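Local coordinates for aldo-keto Reductase, OXIDOREDUCTASE (Salmonella typhimurium, PDB 5T79), which binds NADPH and probably uses it to reduce aldehydes such as 3-hydroxybutanal to the corresponding alcohols, at residues I134-R139 with C189-P194; E148-L153 with V165-Y170; S218-P223 with D289-V294. All coordinates share one frame; numbering follows the deposited sequence.

Contact 1 of 3, residues I134-R139 with C189-P194; sequences IFYHHR and CLIHQP. With NDP (NADPH dihydro-nicotinamide-adenine-dinucleotide phosphate), chain E.
Tyr136 drives its phenol between Ile191 and Gln193. The OH oxygen lies 3.4 Å from Ile191 CG2, while ring atom CE2 rests 3.6 Å from Gln193 CB; the ring and the Gln193 amide plane are turned 69° apart. Deeper along the strands, Ile134 meets two neighbours with different branches: CD1 touches Leu190 CD2 at 3.9 Å, and CG2 meets Ile191 CG2 at 4.0 Å. All of this is packing inside the TIM barrel. Strand 162-168 separates strands 132-137 and 191-193 in the wall, so the two meet through side chains across the interior, where Tyr136, Ile191 and Gln193 also touch Ile219. Gln193 has its CG anti to the backbone N (chi1 -178°) and an extended chain, which carries the amide up to the cofactor. Its OE1 accepts a nearly straight hydrogen bond from N7N of the NADPH carboxamide (3.1 Å, 169°). NE2 is hydrogen-bonded to OD1 of Asp61, whose OD2 binds NADPH; held at OE1 and NE2, the amide has its rotation set.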
loop_
_atom_site.group_PDB
_atom_site.type_symbol
_atom_site.label_atom_id
_atom_site.label_comp_id
_atom_site.label_asym_id
_atom_site.label_seq_id
_atom_site.Cartn_x
_atom_site.Cartn_y
_atom_site.Cartn_z
ATOM N N ILE A 134 4.746 -4.281 -9.936
ATOM C CA ILE A 134 5.371 -4.797 -8.720
ATOM C C ILE A 134 4.684 -6.065 -8.276
ATOM O O ILE A 134 3.454 -6.069 -8.108
ATOM C CB ILE A 134 5.365 -3.787 -7.517
ATOM C CG1 ILE A 134 5.784 -2.350 -7.938
ATOM C CG2 ILE A 134 6.273 -4.326 -6.381
ATOM C CD1 ILE A 134 5.532 -1.259 -6.794
ATOM N N PHE A 135 5.465 -7.125 -8.043
ATOM C CA PHE A 135 4.894 -8.356 -7.483
ATOM C C PHE A 135 5.471 -8.564 -6.100
ATOM O O PHE A 135 6.680 -8.594 -5.959
ATOM C CB PHE A 135 5.136 -9.588 -8.396
ATOM C CG PHE A 135 4.502 -10.865 -7.890
ATOM C CD1 PHE A 135 3.129 -10.934 -7.641
ATOM C CD2 PHE A 135 5.274 -11.997 -7.653
ATOM C CE1 PHE A 135 2.544 -12.122 -7.177
ATOM C CE2 PHE A 135 4.690 -13.177 -7.180
ATOM C CZ PHE A 135 3.322 -13.242 -6.982
ATOM N N TYR A 136 4.613 -8.787 -5.074
ATOM C CA TYR A 136 5.115 -8.971 -3.721
ATOM C C TYR A 136 4.997 -10.366 -3.206
ATOM O O TYR A 136 4.003 -11.030 -3.488
ATOM C CB TYR A 136 4.251 -8.147 -2.731
ATOM C CG TYR A 136 4.441 -6.647 -2.712
ATOM C CD1 TYR A 136 3.705 -5.821 -3.559
ATOM C CD2 TYR A 136 5.249 -6.045 -1.751
ATOM C CE1 TYR A 136 3.769 -4.423 -3.444
ATOM C CE2 TYR A 136 5.324 -4.654 -1.630
ATOM C CZ TYR A 136 4.582 -3.850 -2.475
ATOM O OH TYR A 136 4.651 -2.488 -2.326
ATOM N N HIS A 137 5.926 -10.760 -2.306
ATOM C CA HIS A 137 5.686 -11.890 -1.408
ATOM C C HIS A 137 4.916 -11.224 -0.266
ATOM O O HIS A 137 5.443 -10.291 0.357
ATOM C CB HIS A 137 6.964 -12.595 -0.938
ATOM C CG HIS A 137 6.649 -13.819 -0.126
ATOM N ND1 HIS A 137 7.466 -14.220 0.918
ATOM C CD2 HIS A 137 5.587 -14.663 -0.200
ATOM C CE1 HIS A 137 6.922 -15.329 1.398
ATOM N NE2 HIS A 137 5.765 -15.615 0.784
ATOM N N HIS A 138 3.640 -11.618 -0.053
ATOM C CA HIS A 138 2.693 -10.930 0.836
ATOM C C HIS A 138 3.036 -10.997 2.342
ATOM O O HIS A 138 2.646 -10.093 3.101
ATOM C CB HIS A 138 1.280 -11.494 0.591
ATOM C CG HIS A 138 0.136 -10.560 0.858
ATOM N ND1 HIS A 138 -1.109 -10.787 0.299
ATOM C CD2 HIS A 138 0.070 -9.451 1.633
ATOM C CE1 HIS A 138 -1.901 -9.839 0.787
ATOM N NE2 HIS A 138 -1.227 -8.991 1.565
ATOM N N ARG A 139 3.730 -12.055 2.786
ATOM C CA ARG A 139 4.108 -12.194 4.201
ATOM C C ARG A 139 5.170 -13.269 4.314
ATOM O O ARG A 139 5.225 -14.134 3.432
ATOM C CB ARG A 139 2.890 -12.558 5.095
ATOM C CG ARG A 139 2.188 -13.857 4.654
ATOM C CD ARG A 139 1.644 -14.673 5.814
ATOM N NE ARG A 139 0.763 -15.749 5.343
ATOM C CZ ARG A 139 -0.046 -16.457 6.127
ATOM N NH1 ARG A 139 -0.089 -16.224 7.433
ATOM N NH2 ARG A 139 -0.803 -17.418 5.615
ATOM N N CYS A 189 15.459 -5.819 -4.559
ATOM C CA CYS A 189 14.153 -5.556 -3.961
ATOM C C CYS A 189 13.787 -4.087 -4.152
ATOM O O CYS A 189 14.537 -3.226 -3.723
ATOM C CB CYS A 189 14.180 -5.912 -2.479
ATOM S SG CYS A 189 12.568 -5.794 -1.685
ATOM N N LEU A 190 12.653 -3.798 -4.776
ATOM C CA LEU A 190 12.279 -2.392 -4.969
ATOM C C LEU A 190 11.749 -1.758 -3.696
ATOM O O LEU A 190 12.038 -0.584 -3.409
ATOM C CB LEU A 190 11.187 -2.262 -6.079
ATOM C CG LEU A 190 10.644 -0.828 -6.326
ATOM C CD1 LEU A 190 11.695 0.049 -6.984
ATOM C CD2 LEU A 190 9.367 -0.815 -7.197
ATOM N N ILE A 191 10.905 -2.517 -2.959
ATOM C CA ILE A 191 10.091 -1.940 -1.906
ATOM C C ILE A 191 9.695 -2.940 -0.827
ATOM O O ILE A 191 9.632 -4.150 -1.055
ATOM C CB ILE A 191 8.805 -1.354 -2.629
ATOM C CG1 ILE A 191 7.958 -0.415 -1.703
ATOM C CG2 ILE A 191 7.915 -2.462 -3.294
ATOM C CD1 ILE A 191 6.963 0.484 -2.498
ATOM N N HIS A 192 9.364 -2.386 0.338
ATOM C CA HIS A 192 8.825 -3.102 1.477
ATOM C C HIS A 192 7.507 -2.457 1.821
ATOM O O HIS A 192 7.422 -1.228 1.891
ATOM C CB HIS A 192 9.793 -3.027 2.670
ATOM C CG HIS A 192 9.411 -3.900 3.837
ATOM N ND1 HIS A 192 8.177 -3.779 4.465
ATOM C CD2 HIS A 192 10.136 -4.840 4.480
ATOM C CE1 HIS A 192 8.195 -4.644 5.471
ATOM N NE2 HIS A 192 9.350 -5.312 5.517
ATOM N N GLN A 193 6.477 -3.278 2.035
ATOM C CA GLN A 193 5.177 -2.799 2.439
ATOM C C GLN A 193 4.890 -3.261 3.873
ATOM O O GLN A 193 4.365 -4.363 4.078
ATOM C CB GLN A 193 4.084 -3.266 1.475
ATOM C CG GLN A 193 2.691 -2.739 1.857
ATOM C CD GLN A 193 1.643 -3.034 0.824
ATOM O OE1 GLN A 193 0.579 -3.532 1.160
ATOM N NE2 GLN A 193 1.891 -2.742 -0.454
ATOM N N PRO A 194 5.189 -2.395 4.865
ATOM C CA PRO A 194 4.857 -2.724 6.257
ATOM C C PRO A 194 3.595 -2.013 6.739
ATOM O O PRO A 194 3.224 -0.951 6.211
ATOM C CB PRO A 194 6.047 -2.133 7.025
ATOM C CG PRO A 194 6.424 -0.863 6.212
ATOM C CD PRO A 194 5.902 -1.103 4.774
HETATM P PA NDP E . -6.689 2.977 5.862
HETATM O O1A NDP E . -6.300 4.170 5.041
HETATM O O2A NDP E . -6.053 2.581 7.117
HETATM O O5B NDP E . -8.260 2.992 6.208
HETATM C C5B NDP E . -9.124 2.947 5.055
HETATM C C4B NDP E . -10.572 2.953 5.461
HETATM O O4B NDP E . -10.792 3.985 6.448
HETATM C C3B NDP E . -11.527 3.246 4.305
HETATM O O3B NDP E . -11.985 2.030 3.717
HETATM C C2B NDP E . -12.638 4.057 4.960
HETATM O O2B NDP E . -13.656 3.197 5.517
HETATM C C1B NDP E . -11.911 4.776 6.099
HETATM N N9A NDP E . -11.440 6.118 5.772
HETATM C C8A NDP E . -10.387 6.467 4.968
HETATM N N7A NDP E . -10.196 7.760 4.868
HETATM C C5A NDP E . -11.200 8.302 5.656
HETATM C C6A NDP E . -11.588 9.632 5.919
HETATM N N6A NDP E . -10.901 10.704 5.510
HETATM N N1A NDP E . -12.691 9.823 6.678
HETATM C C2A NDP E . -13.323 8.756 7.180
HETATM N N3A NDP E . -13.036 7.461 7.021
HETATM C C4A NDP E . -11.969 7.300 6.226
HETATM O O3 NDP E . -6.387 1.863 4.772
HETATM P PN NDP E . -6.526 0.283 4.974
HETATM O O1N NDP E . -7.837 0.062 4.314
HETATM O O2N NDP E . -6.315 -0.166 6.413
HETATM O O5D NDP E . -5.318 -0.488 4.209
HETATM C C5D NDP E . -4.542 0.304 3.269
HETATM C C4D NDP E . -4.151 -0.519 2.064
HETATM O O4D NDP E . -3.015 -1.336 2.406
HETATM C C3D NDP E . -5.189 -1.489 1.530
HETATM O O3D NDP E . -6.123 -0.817 0.699
HETATM C C2D NDP E . -4.328 -2.559 0.844
HETATM O O2D NDP E . -3.992 -2.362 -0.529
HETATM C C1D NDP E . -3.077 -2.574 1.726
HETATM N N1N NDP E . -3.099 -3.621 2.767
HETATM C C2N NDP E . -2.062 -4.554 2.735
HETATM C C3N NDP E . -1.960 -5.555 3.625
HETATM C C7N NDP E . -0.675 -6.335 3.701
HETATM O O7N NDP E . -0.672 -7.285 4.499
HETATM N N7N NDP E . 0.371 -6.050 2.924
HETATM C C4N NDP E . -3.108 -5.845 4.555
HETATM C C5N NDP E . -4.018 -4.672 4.698
HETATM C C6N NDP E . -4.024 -3.664 3.849
HETATM P P2B NDP E . -15.270 3.333 5.404
HETATM O O1X NDP E . -15.980 2.233 4.707
HETATM O O2X NDP E . -15.647 3.453 6.874
HETATM O O3X NDP E . -15.492 4.701 4.769
#

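Contact 2 of 3, residues E148-L153 with V165-Y170; sequences ETMKAL and VGISNY. With NDP (NADPH dihydro-nicotinamide-adenine-dinucleotide phosphate), chain E.
Met150 and Tyr170 meet tip to tip, a methyl group against a phenol oxygen: Met150 CE lies 3.7 Å from Tyr170 OH. The hydroxyl takes its polar partner elsewhere, in a hydrogen bond with His137 ND1, and the methyl packs against the same oxygen. Bends at chi2 and chi3 (chi3 102°) bring the thioether round to this spot, and from there the same CE reaches Ile167 CG2 at 4.2 Å. One turn further on, Leu153 lies obliquely across Val165, with its CB 3.8 Å from Val165 CG1, and sends CD1 forward to the carbonyl oxygen of Gly166. Helix 146-158 thus runs roughly antiparallel to strand 162-168, as expected in the beta-alpha-beta crossover from strand 132-137 through the helix to the next barrel strand. Helix 113-127 packs on Thr149, Ala152 and Leu153, and helix 172-185 on Met150 and Ile167.

Beyond the greasy contact, the end of the strand and the loop after it bring Ser168 and Asn169 to the cofactor. Ser168 OG accepts a bent hydrogen bond from NADPH N7N (2.8 Å, 142°) and is also bonded to the backbone oxygen of Gln193, a pairing in which the serine must supply the proton. Asn169 ND2 gives a much straighter bond to NADPH O7N (2.9 Å, 169°) and another to the backbone oxygen of His138. Both ends of the carboxamide are therefore gripped. The division of labour follows: apolar atoms seat the strand on its helix, while hydrogen bonds from Ser168 and Asn169 probably help to set, with Gln193, how the carboxamide is turned.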
loop_
_atom_site.group_PDB
_atom_site.type_symbol
_atom_site.label_atom_id
_atom_site.label_comp_id
_atom_site.label_asym_id
_atom_site.label_seq_id
_atom_site.Cartn_x
_atom_site.Cartn_y
_atom_site.Cartn_z
ATOM N N GLU A 148 14.185 -20.078 -2.060
ATOM C CA GLU A 148 13.227 -20.557 -3.061
ATOM C C GLU A 148 12.224 -19.460 -3.406
ATOM O O GLU A 148 11.916 -19.235 -4.591
ATOM C CB GLU A 148 12.476 -21.826 -2.581
ATOM C CG GLU A 148 11.382 -22.264 -3.562
ATOM C CD GLU A 148 10.611 -23.508 -3.169
ATOM O OE1 GLU A 148 11.241 -24.470 -2.683
ATOM O OE2 GLU A 148 9.391 -23.557 -3.421
ATOM N N THR A 149 11.694 -18.789 -2.368
ATOM C CA THR A 149 10.712 -17.721 -2.572
ATOM C C THR A 149 11.321 -16.568 -3.376
ATOM O O THR A 149 10.684 -16.041 -4.284
ATOM C CB THR A 149 10.181 -17.196 -1.227
ATOM O OG1 THR A 149 9.715 -18.307 -0.441
ATOM C CG2 THR A 149 9.017 -16.223 -1.436
ATOM N N MET A 150 12.552 -16.184 -3.030
ATOM C CA MET A 150 13.227 -15.074 -3.692
ATOM C C MET A 150 13.602 -15.422 -5.122
ATOM O O MET A 150 13.518 -14.549 -6.003
ATOM C CB MET A 150 14.460 -14.626 -2.896
ATOM C CG MET A 150 14.120 -14.035 -1.527
ATOM S SD MET A 150 13.026 -12.577 -1.466
ATOM C CE MET A 150 11.499 -13.336 -0.989
ATOM N N LYS A 151 14.022 -16.677 -5.357
ATOM C CA LYS A 151 14.332 -17.160 -6.702
ATOM C C LYS A 151 13.043 -17.158 -7.589
ATOM O O LYS A 151 13.150 -16.898 -8.795
ATOM C CB LYS A 151 14.950 -18.556 -6.647
ATOM C CG LYS A 151 15.510 -19.011 -7.995
ATOM C CD LYS A 151 16.553 -20.091 -7.843
ATOM C CE LYS A 151 17.927 -19.560 -7.518
ATOM N NZ LYS A 151 18.796 -20.647 -7.004
ATOM N N ALA A 152 11.848 -17.442 -6.993
ATOM C CA ALA A 152 10.565 -17.371 -7.730
ATOM C C ALA A 152 10.293 -15.911 -8.145
ATOM O O ALA A 152 9.891 -15.675 -9.280
ATOM C CB ALA A 152 9.414 -17.911 -6.892
ATOM N N LEU A 153 10.584 -14.930 -7.257
ATOM C CA LEU A 153 10.439 -13.498 -7.593
ATOM C C LEU A 153 11.405 -13.113 -8.728
ATOM O O LEU A 153 10.990 -12.479 -9.698
ATOM C CB LEU A 153 10.691 -12.605 -6.353
ATOM C CG LEU A 153 9.672 -12.759 -5.196
ATOM C CD1 LEU A 153 10.039 -11.812 -4.052
ATOM C CD2 LEU A 153 8.209 -12.450 -5.674
ATOM N N VAL A 165 9.949 -6.294 -7.942
ATOM C CA VAL A 165 9.418 -7.138 -6.870
ATOM C C VAL A 165 9.530 -6.436 -5.534
ATOM O O VAL A 165 10.322 -5.499 -5.390
ATOM C CB VAL A 165 10.037 -8.565 -6.814
ATOM C CG1 VAL A 165 9.607 -9.383 -8.031
ATOM C CG2 VAL A 165 11.566 -8.529 -6.656
ATOM N N GLY A 166 8.746 -6.915 -4.566
ATOM C CA GLY A 166 8.772 -6.371 -3.217
ATOM C C GLY A 166 8.463 -7.418 -2.175
ATOM O O GLY A 166 8.130 -8.559 -2.523
ATOM N N ILE A 167 8.574 -7.026 -0.894
ATOM C CA ILE A 167 8.238 -7.890 0.245
ATOM C C ILE A 167 7.293 -7.097 1.138
ATOM O O ILE A 167 7.327 -5.860 1.156
ATOM C CB ILE A 167 9.492 -8.401 1.008
ATOM C CG1 ILE A 167 10.369 -7.218 1.510
ATOM C CG2 ILE A 167 10.284 -9.432 0.160
ATOM C CD1 ILE A 167 11.632 -7.645 2.360
ATOM N N SER A 168 6.428 -7.795 1.832
ATOM C CA SER A 168 5.469 -7.150 2.726
ATOM C C SER A 168 5.430 -7.888 4.047
ATOM O O SER A 168 5.590 -9.124 4.068
ATOM C CB SER A 168 4.077 -7.140 2.077
ATOM O OG SER A 168 3.122 -6.487 2.903
ATOM N N ASN A 169 5.239 -7.143 5.161
ATOM C CA ASN A 169 5.141 -7.710 6.516
ATOM C C ASN A 169 6.391 -8.476 6.967
ATOM O O ASN A 169 6.308 -9.293 7.888
ATOM C CB ASN A 169 3.911 -8.637 6.619
ATOM C CG ASN A 169 2.625 -7.913 6.322
ATOM O OD1 ASN A 169 2.308 -6.900 6.944
ATOM N ND2 ASN A 169 1.894 -8.367 5.324
ATOM N N TYR A 170 7.552 -8.185 6.365
ATOM C CA TYR A 170 8.786 -8.844 6.768
ATOM C C TYR A 170 9.433 -8.094 7.939
ATOM O O TYR A 170 9.714 -6.903 7.796
ATOM C CB TYR A 170 9.775 -8.888 5.581
ATOM C CG TYR A 170 9.705 -10.129 4.715
ATOM C CD1 TYR A 170 8.513 -10.511 4.093
ATOM C CD2 TYR A 170 10.851 -10.861 4.428
ATOM C CE1 TYR A 170 8.456 -11.631 3.260
ATOM C CE2 TYR A 170 10.807 -11.983 3.598
ATOM C CZ TYR A 170 9.612 -12.362 3.017
ATOM O OH TYR A 170 9.619 -13.486 2.229
HETATM P PA NDP E . -6.689 2.977 5.862
HETATM O O1A NDP E . -6.300 4.170 5.041
HETATM O O2A NDP E . -6.053 2.581 7.117
HETATM O O5B NDP E . -8.260 2.992 6.208
HETATM C C5B NDP E . -9.124 2.947 5.055
HETATM C C4B NDP E . -10.572 2.953 5.461
HETATM O O4B NDP E . -10.792 3.985 6.448
HETATM C C3B NDP E . -11.527 3.246 4.305
HETATM O O3B NDP E . -11.985 2.030 3.717
HETATM C C2B NDP E . -12.638 4.057 4.960
HETATM O O2B NDP E . -13.656 3.197 5.517
HETATM C C1B NDP E . -11.911 4.776 6.099
HETATM N N9A NDP E . -11.440 6.118 5.772
HETATM C C8A NDP E . -10.387 6.467 4.968
HETATM N N7A NDP E . -10.196 7.760 4.868
HETATM C C5A NDP E . -11.200 8.302 5.656
HETATM C C6A NDP E . -11.588 9.632 5.919
HETATM N N6A NDP E . -10.901 10.704 5.510
HETATM N N1A NDP E . -12.691 9.823 6.678
HETATM C C2A NDP E . -13.323 8.756 7.180
HETATM N N3A NDP E . -13.036 7.461 7.021
HETATM C C4A NDP E . -11.969 7.300 6.226
HETATM O O3 NDP E . -6.387 1.863 4.772
HETATM P PN NDP E . -6.526 0.283 4.974
HETATM O O1N NDP E . -7.837 0.062 4.314
HETATM O O2N NDP E . -6.315 -0.166 6.413
HETATM O O5D NDP E . -5.318 -0.488 4.209
HETATM C C5D NDP E . -4.542 0.304 3.269
HETATM C C4D NDP E . -4.151 -0.519 2.064
HETATM O O4D NDP E . -3.015 -1.336 2.406
HETATM C C3D NDP E . -5.189 -1.489 1.530
HETATM O O3D NDP E . -6.123 -0.817 0.699
HETATM C C2D NDP E . -4.328 -2.559 0.844
HETATM O O2D NDP E . -3.992 -2.362 -0.529
HETATM C C1D NDP E . -3.077 -2.574 1.726
HETATM N N1N NDP E . -3.099 -3.621 2.767
HETATM C C2N NDP E . -2.062 -4.554 2.735
HETATM C C3N NDP E . -1.960 -5.555 3.625
HETATM C C7N NDP E . -0.675 -6.335 3.701
HETATM O O7N NDP E . -0.672 -7.285 4.499
HETATM N N7N NDP E . 0.371 -6.050 2.924
HETATM C C4N NDP E . -3.108 -5.845 4.555
HETATM C C5N NDP E . -4.018 -4.672 4.698
HETATM C C6N NDP E . -4.024 -3.664 3.849
HETATM P P2B NDP E . -15.270 3.333 5.404
HETATM O O1X NDP E . -15.980 2.233 4.707
HETATM O O2X NDP E . -15.647 3.453 6.874
HETATM O O3X NDP E . -15.492 4.701 4.769
#

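Contact 3 of 3, residues S218-P223 with D289-V294; sequences SIAFSP and DNVTSV. With NDP (NADPH dihydro-nicotinamide-adenine-dinucleotide phosphate), chain E.
Ser218 and Thr292 are turned so that side chain and backbone interlock. Thr292 OG1 sits beside its own backbone N, anti to the carbonyl carbon (chi1 -41°), and there it accepts an almost straight hydrogen bond from Ser218 N (2.9 Å, 173°). Ser218 places its OG between its backbone N and carbonyl carbon (chi1 53°), against the chain of 289-294, where it lies 3.2 Å from Val291 CA and receives a weak hydrogen bond from Thr292 N. The Ser218 carbonyl oxygen accepts Ser293 N in its own plane at 3.1 Å, with a weak bond from Thr292 N besides.

These bonds begin the parallel pairing of strands 217-220 and 293-296, the last two strands of the TIM barrel, and Ala220 N to Ser293 O continues it at 3.0 Å. Ile219 and Ser293 lie on one face of the sheet, with Ile219 CG1 4.0 Å from Ser293 CB. The Ser293 hydroxyl bonds with Pro26 O and Ser29 OG, so this residue ties the last barrel strand to the first barrel strand, 24-31. On the other face Ala220 and Val294 look out at helix 277-285, and Val291 CG1 comes alongside the Ala220 methyl group at 4.3 Å.

Past the end of the pairing, Phe221 turns its ring to the cofactor in the aromatic stacking familiar from aldo-keto reductases: NADPH C3N stands 3.4 Å above the ring plane, over its centre. Nearer the backbone, Phe221 CB comes within 3.2 Å of NADPH O4D.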
loop_
_atom_site.group_PDB
_atom_site.type_symbol
_atom_site.label_atom_id
_atom_site.label_comp_id
_atom_site.label_asym_id
_atom_site.label_seq_id
_atom_site.Cartn_x
_atom_site.Cartn_y
_atom_site.Cartn_z
ATOM N N SER A 218 9.589 2.183 0.695
ATOM C CA SER A 218 8.599 1.711 1.649
ATOM C C SER A 218 7.260 2.359 1.409
ATOM O O SER A 218 7.174 3.558 1.118
ATOM C CB SER A 218 9.066 1.969 3.087
ATOM O OG SER A 218 9.426 3.331 3.245
ATOM N N ILE A 219 6.192 1.578 1.610
ATOM C CA ILE A 219 4.830 2.064 1.425
ATOM C C ILE A 219 4.014 1.608 2.657
ATOM O O ILE A 219 3.845 0.409 2.884
ATOM C CB ILE A 219 4.233 1.626 0.052
ATOM C CG1 ILE A 219 2.806 2.192 -0.147
ATOM C CG2 ILE A 219 4.280 0.071 -0.185
ATOM C CD1 ILE A 219 2.306 2.147 -1.572
ATOM N N ALA A 220 3.553 2.573 3.466
ATOM C CA ALA A 220 2.840 2.282 4.712
ATOM C C ALA A 220 1.410 1.845 4.482
ATOM O O ALA A 220 0.609 2.612 3.952
ATOM C CB ALA A 220 2.867 3.509 5.622
ATOM N N PHE A 221 1.068 0.626 4.921
ATOM C CA PHE A 221 -0.305 0.186 4.776
ATOM C C PHE A 221 -1.004 0.361 6.126
ATOM O O PHE A 221 -0.343 0.455 7.169
ATOM C CB PHE A 221 -0.409 -1.204 4.182
ATOM C CG PHE A 221 -0.272 -2.372 5.092
ATOM C CD1 PHE A 221 -1.361 -2.836 5.821
ATOM C CD2 PHE A 221 0.909 -3.098 5.135
ATOM C CE1 PHE A 221 -1.239 -3.942 6.655
ATOM C CE2 PHE A 221 1.015 -4.240 5.933
ATOM C CZ PHE A 221 -0.057 -4.656 6.686
ATOM N N SER A 222 -2.337 0.430 6.101
ATOM C CA SER A 222 -3.187 0.729 7.269
ATOM C C SER A 222 -2.672 2.017 7.967
ATOM O O SER A 222 -2.477 2.032 9.191
ATOM C CB SER A 222 -3.254 -0.454 8.236
ATOM O OG SER A 222 -4.386 -0.298 9.075
ATOM N N PRO A 223 -2.419 3.117 7.206
ATOM C CA PRO A 223 -1.896 4.346 7.850
ATOM C C PRO A 223 -2.920 5.073 8.720
ATOM O O PRO A 223 -2.555 5.985 9.467
ATOM C CB PRO A 223 -1.501 5.205 6.657
ATOM C CG PRO A 223 -2.522 4.836 5.593
ATOM C CD PRO A 223 -2.600 3.333 5.747
ATOM N N ASP A 289 10.738 11.837 6.298
ATOM C CA ASP A 289 11.202 11.652 4.910
ATOM C C ASP A 289 11.928 10.281 4.758
ATOM O O ASP A 289 12.956 10.196 4.097
ATOM C CB ASP A 289 12.105 12.842 4.472
ATOM C CG ASP A 289 12.364 12.918 2.978
ATOM O OD1 ASP A 289 11.560 12.346 2.203
ATOM O OD2 ASP A 289 13.381 13.536 2.582
ATOM N N ASN A 290 11.413 9.220 5.430
ATOM C CA ASN A 290 12.040 7.901 5.361
ATOM C C ASN A 290 10.986 6.811 5.064
ATOM O O ASN A 290 11.201 5.629 5.332
ATOM C CB ASN A 290 12.852 7.597 6.636
ATOM C CG ASN A 290 12.078 7.481 7.927
ATOM O OD1 ASN A 290 10.894 7.802 8.019
ATOM N ND2 ASN A 290 12.765 7.092 8.989
ATOM N N VAL A 291 9.847 7.242 4.502
ATOM C CA VAL A 291 8.741 6.399 4.003
ATOM C C VAL A 291 8.409 6.960 2.628
ATOM O O VAL A 291 8.287 8.176 2.493
ATOM C CB VAL A 291 7.503 6.333 4.944
ATOM C CG1 VAL A 291 6.356 5.568 4.276
ATOM C CG2 VAL A 291 7.866 5.689 6.288
ATOM N N THR A 292 8.344 6.114 1.593
ATOM C CA THR A 292 8.100 6.636 0.233
ATOM C C THR A 292 6.680 7.093 0.043
ATOM O O THR A 292 6.446 8.153 -0.546
ATOM C CB THR A 292 8.383 5.570 -0.860
ATOM O OG1 THR A 292 9.550 4.844 -0.518
ATOM C CG2 THR A 292 8.465 6.174 -2.277
ATOM N N SER A 293 5.725 6.246 0.426
ATOM C CA SER A 293 4.323 6.530 0.139
ATOM C C SER A 293 3.404 6.025 1.260
ATOM O O SER A 293 3.783 5.149 2.037
ATOM C CB SER A 293 3.944 5.842 -1.177
ATOM O OG SER A 293 2.637 6.190 -1.627
ATOM N N VAL A 294 2.198 6.596 1.345
ATOM C CA VAL A 294 1.164 6.198 2.296
ATOM C C VAL A 294 0.024 5.544 1.473
ATOM O O VAL A 294 -0.433 6.122 0.486
ATOM C CB VAL A 294 0.739 7.404 3.179
ATOM C CG1 VAL A 294 -0.222 8.362 2.482
ATOM C CG2 VAL A 294 0.190 6.944 4.501
HETATM P PA NDP E . -6.689 2.977 5.862
HETATM O O1A NDP E . -6.300 4.170 5.041
HETATM O O2A NDP E . -6.053 2.581 7.117
HETATM O O5B NDP E . -8.260 2.992 6.208
HETATM C C5B NDP E . -9.124 2.947 5.055
HETATM C C4B NDP E . -10.572 2.953 5.461
HETATM O O4B NDP E . -10.792 3.985 6.448
HETATM C C3B NDP E . -11.527 3.246 4.305
HETATM O O3B NDP E . -11.985 2.030 3.717
HETATM C C2B NDP E . -12.638 4.057 4.960
HETATM O O2B NDP E . -13.656 3.197 5.517
HETATM C C1B NDP E . -11.911 4.776 6.099
HETATM N N9A NDP E . -11.440 6.118 5.772
HETATM C C8A NDP E . -10.387 6.467 4.968
HETATM N N7A NDP E . -10.196 7.760 4.868
HETATM C C5A NDP E . -11.200 8.302 5.656
HETATM C C6A NDP E . -11.588 9.632 5.919
HETATM N N6A NDP E . -10.901 10.704 5.510
HETATM N N1A NDP E . -12.691 9.823 6.678
HETATM C C2A NDP E . -13.323 8.756 7.180
HETATM N N3A NDP E . -13.036 7.461 7.021
HETATM C C4A NDP E . -11.969 7.300 6.226
HETATM O O3 NDP E . -6.387 1.863 4.772
HETATM P PN NDP E . -6.526 0.283 4.974
HETATM O O1N NDP E . -7.837 0.062 4.314
HETATM O O2N NDP E . -6.315 -0.166 6.413
HETATM O O5D NDP E . -5.318 -0.488 4.209
HETATM C C5D NDP E . -4.542 0.304 3.269
HETATM C C4D NDP E . -4.151 -0.519 2.064
HETATM O O4D NDP E . -3.015 -1.336 2.406
HETATM C C3D NDP E . -5.189 -1.489 1.530
HETATM O O3D NDP E . -6.123 -0.817 0.699
HETATM C C2D NDP E . -4.328 -2.559 0.844
HETATM O O2D NDP E . -3.992 -2.362 -0.529
HETATM C C1D NDP E . -3.077 -2.574 1.726
HETATM N N1N NDP E . -3.099 -3.621 2.767
HETATM C C2N NDP E . -2.062 -4.554 2.735
HETATM C C3N NDP E . -1.960 -5.555 3.625
HETATM C C7N NDP E . -0.675 -6.335 3.701
HETATM O O7N NDP E . -0.672 -7.285 4.499
HETATM N N7N NDP E . 0.371 -6.050 2.924
HETATM C C4N NDP E . -3.108 -5.845 4.555
HETATM C C5N NDP E . -4.018 -4.672 4.698
HETATM C C6N NDP E . -4.024 -3.664 3.849
HETATM P P2B NDP E . -15.270 3.333 5.404
HETATM O O1X NDP E . -15.980 2.233 4.707
HETATM O O2X NDP E . -15.647 3.453 6.874
HETATM O O3X NDP E . -15.492 4.701 4.769
#

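How the contacts relate
All three contacts belong to the same TIM barrel, over five strands that follow one another round its wall: 132-137, 162-168, 191-193, 217-220 and 293-296. Along the chain, contact 2 nests in the loop closed by contact 1, and contact 3 opens later. Centres of contacts 1 and 2 are about 7 Å apart; contact 3 lies about 12 Å from contact 1 and 19 Å from contact 2. Contact 1 forms part of the packing inside the barrel, contact 2 joins wall to outer helix, and contact 3 pairs neighbouring strands. His192 with Ile219 links contacts 1 and 3. Residues at or just after the C-terminal ends of the first four meet the nicotinamide part of one NADPH.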